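Fructosyl amine: oxygen oxidoreductase (Aspergillus fumigatus, PDB 3DJE) binds FAD and acts as an oxidase that deglycates fructosyl amino acids, using molecular oxygen. Local coordinates at residues Asp37-Pro42 / Pro299-Gln304; Glu270-Ile275 / Gln431-Ser436. All blocks are in the same frame, centred on the assembly; numbering follows the deposited sequence.

Contact 1. Residues Asp37-Pro42 / Pro299-Gln304; sequences DPYPVP and PFEKTQ. With FAD (flavin-adenine dinucleotide), chain C.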
# COMPACT_ATOMS: atom_id res chain seq x y z
N ASP A 37 5.28 -16.46 6.02
CA ASP A 37 4.70 -15.94 4.77
C ASP A 37 4.78 -17.03 3.68
O ASP A 37 5.79 -17.70 3.59
CB ASP A 37 5.48 -14.69 4.34
CG ASP A 37 4.74 -13.83 3.33
OD1 ASP A 37 4.52 -14.28 2.19
OD2 ASP A 37 4.36 -12.69 3.68
N PRO A 38 3.71 -17.20 2.87
CA PRO A 38 3.68 -18.22 1.82
C PRO A 38 4.60 -17.93 0.63
O PRO A 38 4.80 -18.81 -0.21
CB PRO A 38 2.20 -18.23 1.37
CG PRO A 38 1.69 -16.89 1.70
CD PRO A 38 2.44 -16.45 2.95
N TYR A 39 5.16 -16.72 0.57
CA TYR A 39 6.10 -16.35 -0.49
C TYR A 39 7.47 -15.96 0.09
O TYR A 39 7.54 -15.43 1.20
CB TYR A 39 5.56 -15.19 -1.33
CG TYR A 39 4.35 -15.52 -2.16
CD1 TYR A 39 4.46 -15.78 -3.53
CD2 TYR A 39 3.08 -15.58 -1.58
CE1 TYR A 39 3.34 -16.09 -4.30
CE2 TYR A 39 1.94 -15.91 -2.35
CZ TYR A 39 2.09 -16.15 -3.70
OH TYR A 39 0.98 -16.46 -4.47
N PRO A 40 8.57 -16.18 -0.67
CA PRO A 40 9.86 -15.66 -0.20
C PRO A 40 9.83 -14.14 -0.12
O PRO A 40 9.08 -13.50 -0.87
CB PRO A 40 10.84 -16.09 -1.31
CG PRO A 40 10.12 -17.06 -2.17
CD PRO A 40 8.67 -16.84 -1.99
N VAL A 41 10.58 -13.55 0.80
CA VAL A 41 10.73 -12.09 0.81
C VAL A 41 11.55 -11.69 -0.43
O VAL A 41 12.62 -12.25 -0.67
CB VAL A 41 11.45 -11.58 2.11
CG1 VAL A 41 11.70 -10.08 2.05
CG2 VAL A 41 10.64 -11.93 3.36
N PRO A 42 11.05 -10.71 -1.22
CA PRO A 42 9.81 -9.94 -1.06
C PRO A 42 8.62 -10.65 -1.70
O PRO A 42 8.70 -11.11 -2.84
CB PRO A 42 10.12 -8.63 -1.81
CG PRO A 42 11.09 -9.05 -2.91
CD PRO A 42 11.82 -10.29 -2.41
N PRO A 299 -8.89 -12.19 -2.25
CA PRO A 299 -7.75 -11.85 -3.10
C PRO A 299 -7.21 -13.04 -3.88
O PRO A 299 -7.37 -14.19 -3.46
CB PRO A 299 -6.69 -11.34 -2.11
CG PRO A 299 -7.30 -11.36 -0.78
CD PRO A 299 -8.56 -12.15 -0.82
N PHE A 300 -6.58 -12.75 -5.01
CA PHE A 300 -5.85 -13.75 -5.77
C PHE A 300 -4.68 -13.10 -6.49
O PHE A 300 -4.70 -11.90 -6.78
CB PHE A 300 -6.77 -14.48 -6.76
CG PHE A 300 -7.39 -13.58 -7.80
CD1 PHE A 300 -6.78 -13.41 -9.05
CD2 PHE A 300 -8.59 -12.92 -7.54
CE1 PHE A 300 -7.35 -12.58 -10.02
CE2 PHE A 300 -9.17 -12.08 -8.51
CZ PHE A 300 -8.54 -11.91 -9.75
N GLU A 301 -3.65 -13.90 -6.79
CA GLU A 301 -2.48 -13.43 -7.52
C GLU A 301 -2.76 -13.44 -9.02
O GLU A 301 -3.30 -14.42 -9.56
CB GLU A 301 -1.26 -14.30 -7.20
CG GLU A 301 0.02 -13.79 -7.88
CD GLU A 301 1.24 -14.69 -7.73
OE1 GLU A 301 1.14 -15.85 -7.21
OE2 GLU A 301 2.32 -14.23 -8.15
N LYS A 302 -2.40 -12.35 -9.70
CA LYS A 302 -2.44 -12.33 -11.17
C LYS A 302 -1.42 -11.35 -11.73
O LYS A 302 -1.41 -10.16 -11.39
CB LYS A 302 -3.85 -12.04 -11.70
CG LYS A 302 -3.97 -12.30 -13.20
CD LYS A 302 -5.25 -13.03 -13.56
CE LYS A 302 -5.23 -13.44 -15.02
NZ LYS A 302 -4.66 -14.81 -15.21
N THR A 303 -0.55 -11.86 -12.59
CA THR A 303 0.49 -11.08 -13.21
C THR A 303 0.01 -10.57 -14.59
O THR A 303 0.72 -10.66 -15.60
CB THR A 303 1.82 -11.88 -13.27
OG1 THR A 303 2.03 -12.53 -12.00
CG2 THR A 303 2.97 -10.95 -13.49
N GLN A 304 -1.21 -10.03 -14.59
CA GLN A 304 -1.81 -9.38 -15.76
C GLN A 304 -2.75 -8.33 -15.20
O GLN A 304 -3.01 -8.29 -14.00
CB GLN A 304 -2.64 -10.37 -16.60
CG GLN A 304 -1.90 -11.56 -17.24
CD GLN A 304 -0.79 -11.17 -18.21
OE1 GLN A 304 -0.68 -10.02 -18.64
NE2 GLN A 304 0.05 -12.14 -18.57
PA FAD C . 1.16 -6.54 2.23
O1A FAD C . 2.41 -5.79 2.11
O2A FAD C . 0.40 -6.87 0.98
O5B FAD C . 1.55 -7.85 3.02
C5B FAD C . 0.64 -8.93 3.25
C4B FAD C . 1.48 -10.19 3.46
O4B FAD C . 0.53 -11.17 3.92
C3B FAD C . 2.01 -10.66 2.09
O3B FAD C . 3.44 -10.71 2.07
C2B FAD C . 1.38 -12.06 1.97
O2B FAD C . 2.29 -13.03 1.36
C1B FAD C . 1.03 -12.38 3.45
N9A FAD C . 0.09 -13.55 3.46
C8A FAD C . -0.94 -13.80 2.64
N7A FAD C . -1.48 -14.99 2.97
C5A FAD C . -0.78 -15.48 4.00
C6A FAD C . -0.86 -16.67 4.74
N6A FAD C . -1.80 -17.60 4.45
N1A FAD C . 0.02 -16.86 5.74
C2A FAD C . 0.96 -15.95 6.03
N3A FAD C . 1.06 -14.81 5.34
C4A FAD C . 0.20 -14.57 4.32
N1 FAD C . 0.94 3.13 -0.40
C2 FAD C . 1.70 4.28 -0.25
O2 FAD C . 2.02 4.71 0.86
N3 FAD C . 2.11 4.98 -1.39
C4 FAD C . 1.76 4.56 -2.67
O4 FAD C . 2.14 5.20 -3.66
C4X FAD C . 0.98 3.40 -2.81
N5 FAD C . 0.60 2.96 -4.07
C5X FAD C . -0.03 1.72 -4.21
C6 FAD C . -0.21 1.20 -5.48
C7 FAD C . -0.79 -0.05 -5.65
C7M FAD C . -0.98 -0.56 -7.09
C8 FAD C . -1.17 -0.80 -4.54
C8M FAD C . -1.74 -2.23 -4.73
C9 FAD C . -0.96 -0.28 -3.26
C9A FAD C . -0.38 0.98 -3.08
N10 FAD C . -0.18 1.54 -1.80
C10 FAD C . 0.58 2.70 -1.67
C1' FAD C . -0.74 0.89 -0.61
C2' FAD C . 0.32 0.01 0.05
O2' FAD C . 1.05 -0.72 -0.96
C3' FAD C . -0.37 -0.95 1.02
O3' FAD C . -1.30 -0.22 1.84
C4' FAD C . 0.63 -1.63 1.96
O4' FAD C . 1.78 -2.12 1.26
C5' FAD C . -0.06 -2.81 2.65
O5' FAD C . 0.84 -3.43 3.58
P FAD C . 0.39 -4.74 4.39
O1P FAD C . -0.91 -4.47 5.07
O2P FAD C . 1.58 -5.16 5.17
O3P FAD C . 0.13 -5.85 3.26
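Polar contact between the two segments comes down to one hydrogen bond, donated by Tyr-39 OH to Glu-301 OE1 over 2.8 Å. The oxygen is met from above the carboxylate, 52° out of its plane, whereas seen from the tyrosine it lies at the ring edge; ring and carboxylate planes stand 80° apart. Glu-301 spans the gap as an extended chain, its CG anti to the backbone N (chi1 -176°), and both its tip and the phenol come from loops whose backbones stay well separated.

A second group of hydrogen bonds joins the 37-42 segment to the cofactor. Asp-37 takes both ribose hydroxyls of the FAD adenosine: O2B gives to OD1 and O3B to OD2, each at 2.7 Å. Asp-37 OD1 is gripped again by Tyr-39 N at 3.0 Å, which closes an Asx turn, and Ala-14 N holds OD2, so the carboxylate's rotation is fixed. Asp-37 is the acidic residue ending the second strand (33-37), the position that commonly binds the adenosine ribose in Rossmann-type FAD folds.

Van der Waals packing comes from the Pro-38 ring, whose CD lies 3.2 Å from FAD N3A and C4A.

The chemistry implies that one carboxylate holds both the ribose and the Tyr-39 backbone, while a single phenol bond links this adenosine end of the site to a surface loop.

Contact 2. Residues Glu270-Ile275 / Gln431-Ser436; sequences EERGEI and QYRDIS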
# COMPACT_ATOMS: atom_id res chain seq x y z
N GLU A 270 16.12 2.13 -12.13
CA GLU A 270 17.50 2.00 -12.59
C GLU A 270 17.76 0.66 -13.24
O GLU A 270 18.43 0.59 -14.28
CB GLU A 270 18.49 2.23 -11.44
CG GLU A 270 18.60 3.68 -11.00
CD GLU A 270 19.16 4.61 -12.09
OE1 GLU A 270 19.94 4.15 -12.95
OE2 GLU A 270 18.81 5.81 -12.07
N GLU A 271 17.24 -0.41 -12.62
CA GLU A 271 17.54 -1.78 -13.03
C GLU A 271 17.22 -1.99 -14.50
O GLU A 271 18.08 -2.45 -15.25
CB GLU A 271 16.76 -2.79 -12.20
CG GLU A 271 17.44 -3.23 -10.92
CD GLU A 271 16.54 -4.11 -10.05
OE1 GLU A 271 15.43 -4.49 -10.49
OE2 GLU A 271 16.94 -4.40 -8.90
N ARG A 272 16.00 -1.64 -14.91
CA ARG A 272 15.50 -1.99 -16.24
C ARG A 272 15.04 -0.81 -17.08
O ARG A 272 14.58 -1.00 -18.21
CB ARG A 272 14.37 -3.01 -16.14
CG ARG A 272 14.75 -4.35 -15.53
CD ARG A 272 13.53 -5.27 -15.50
NE ARG A 272 13.86 -6.61 -14.99
CZ ARG A 272 13.75 -6.99 -13.72
NH1 ARG A 272 13.32 -6.15 -12.78
NH2 ARG A 272 14.08 -8.24 -13.40
N GLY A 273 15.18 0.40 -16.54
CA GLY A 273 14.70 1.61 -17.20
C GLY A 273 13.19 1.58 -17.40
O GLY A 273 12.67 2.15 -18.37
N GLU A 274 12.48 0.94 -16.48
CA GLU A 274 11.04 0.78 -16.59
C GLU A 274 10.27 1.86 -15.86
O GLU A 274 10.55 2.14 -14.70
CB GLU A 274 10.61 -0.60 -16.07
CG GLU A 274 11.02 -1.72 -17.04
CD GLU A 274 10.73 -3.11 -16.55
OE1 GLU A 274 10.52 -3.33 -15.32
OE2 GLU A 274 10.72 -4.03 -17.41
N ILE A 275 9.33 2.49 -16.56
CA ILE A 275 8.40 3.44 -15.94
C ILE A 275 7.19 2.67 -15.44
O ILE A 275 6.54 1.96 -16.22
CB ILE A 275 7.93 4.54 -16.93
CG1 ILE A 275 9.11 5.43 -17.35
CG2 ILE A 275 6.81 5.42 -16.30
CD1 ILE A 275 8.82 6.39 -18.55
N GLN A 431 4.43 -10.80 -20.63
CA GLN A 431 5.42 -11.76 -20.14
C GLN A 431 5.40 -11.87 -18.61
O GLN A 431 5.28 -10.86 -17.91
CB GLN A 431 6.81 -11.33 -20.59
CG GLN A 431 7.91 -12.29 -20.19
CD GLN A 431 7.99 -13.48 -21.11
OE1 GLN A 431 7.61 -14.59 -20.74
NE2 GLN A 431 8.47 -13.25 -22.33
N TYR A 432 5.51 -13.10 -18.10
CA TYR A 432 5.59 -13.32 -16.66
C TYR A 432 6.96 -12.95 -16.13
O TYR A 432 7.99 -13.15 -16.80
CB TYR A 432 5.26 -14.79 -16.31
CG TYR A 432 5.45 -15.12 -14.85
CD1 TYR A 432 4.52 -14.71 -13.89
CD2 TYR A 432 6.57 -15.84 -14.41
CE1 TYR A 432 4.69 -15.01 -12.54
CE2 TYR A 432 6.75 -16.14 -13.06
CZ TYR A 432 5.80 -15.72 -12.13
OH TYR A 432 5.95 -16.01 -10.80
N ARG A 433 6.96 -12.41 -14.92
CA ARG A 433 8.17 -12.14 -14.15
C ARG A 433 7.85 -12.52 -12.72
O ARG A 433 6.77 -12.21 -12.22
CB ARG A 433 8.54 -10.66 -14.22
CG ARG A 433 9.75 -10.25 -13.38
CD ARG A 433 9.95 -8.73 -13.46
NE ARG A 433 10.20 -8.30 -14.84
CZ ARG A 433 10.17 -7.03 -15.26
NH1 ARG A 433 9.93 -6.04 -14.40
NH2 ARG A 433 10.41 -6.75 -16.54
N ASP A 434 8.79 -13.21 -12.08
CA ASP A 434 8.62 -13.62 -10.70
C ASP A 434 9.25 -12.54 -9.83
O ASP A 434 10.47 -12.48 -9.69
CB ASP A 434 9.29 -14.98 -10.46
CG ASP A 434 9.24 -15.42 -9.01
OD1 ASP A 434 8.72 -14.66 -8.16
OD2 ASP A 434 9.71 -16.54 -8.71
N ILE A 435 8.41 -11.68 -9.26
CA ILE A 435 8.92 -10.54 -8.50
C ILE A 435 9.38 -10.90 -7.08
O ILE A 435 9.86 -10.03 -6.35
CB ILE A 435 7.93 -9.35 -8.48
CG1 ILE A 435 6.58 -9.76 -7.89
CG2 ILE A 435 7.76 -8.80 -9.90
CD1 ILE A 435 5.67 -8.57 -7.59
N SER A 436 9.23 -12.17 -6.69
CA SER A 436 9.82 -12.69 -5.45
C SER A 436 11.29 -13.05 -5.69
O SER A 436 12.02 -13.39 -4.75
CB SER A 436 9.05 -13.91 -4.93
OG SER A 436 7.88 -13.54 -4.21
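Glu-274 OE1 is gripped from two residues: Arg-433 NH1 donates to it over 2.9 Å, and His-240 ND1 of the neighbouring strand 232-242 makes a further hydrogen bond. Glu-274 OE2 receives Arg-433 NH2, also at 2.9 Å, with a weak additional bond to Ser-330 OG. Arg-433 therefore meets the carboxylate end-on, one nitrogen to each oxygen. Both bonds use syn lone pairs and are fairly straight, with N-H...O angles of 161° and 169°. The two flat groups are nearly coplanar, which suits an end-on, bidentate salt bridge. Glu-274 reaches its partner on a chain extended beyond CG, while Arg-433 sets out with CG anti to the backbone N and bends at chi3 to present its NH1-NH2 edge.

Over one face of this guanidinium lies a second arginine. Arg-272, extended from CG to NE, runs past Arg-433 in the opposite sense, and the guanidinium groups stack with centres 3.9 Å apart and planes inclined by only 12°. NE of Arg-272 sits over the centre of its partner, and Arg-272 CD packs 3.6 Å from Arg-433 NH2. Glu-271 OE1 stands 3.5 Å from Arg-272 NH1, well out of the guanidinium plane, and contributes charge alone.

The joint fastens the start of strand 274-289, in the large mixed sheet, to the C-terminal tail, where an Asx turn from Asp-434 OD1 to Ser-436 N follows. Its chemistry implies that in-plane bonding to Glu-274 leaves a face of Arg-433 for stacking. Glu-274 probably pays most of the cost of pairing the arginines; Glu-271, shared with Arg-161, may add to it, against the further positive charge of Lys-437.

In the fold
From the N terminus, the chain leaves strand 33-37 of the Rossmann-type sheet through 37-42, passes 270-275 at the start of strand 274-289, reaches 299-304 beyond strand 295-297, and ends near 431-436. Contact 1 closes a loop of 256 intervening residues and contact 2 one of 155; because their segments alternate, the loops cross instead of nesting. Contact 1 joins the FAD-binding part to the loop before helix 307-320, and contact 2 joins the large mixed sheet to the C-terminal tail. Their centres are about 15 Å apart, and the tail bridges them: Ser-436 OG probably hydrogen-bonds Pro-42 O at 2.9 Å, while Tyr-432 packs against Thr-303.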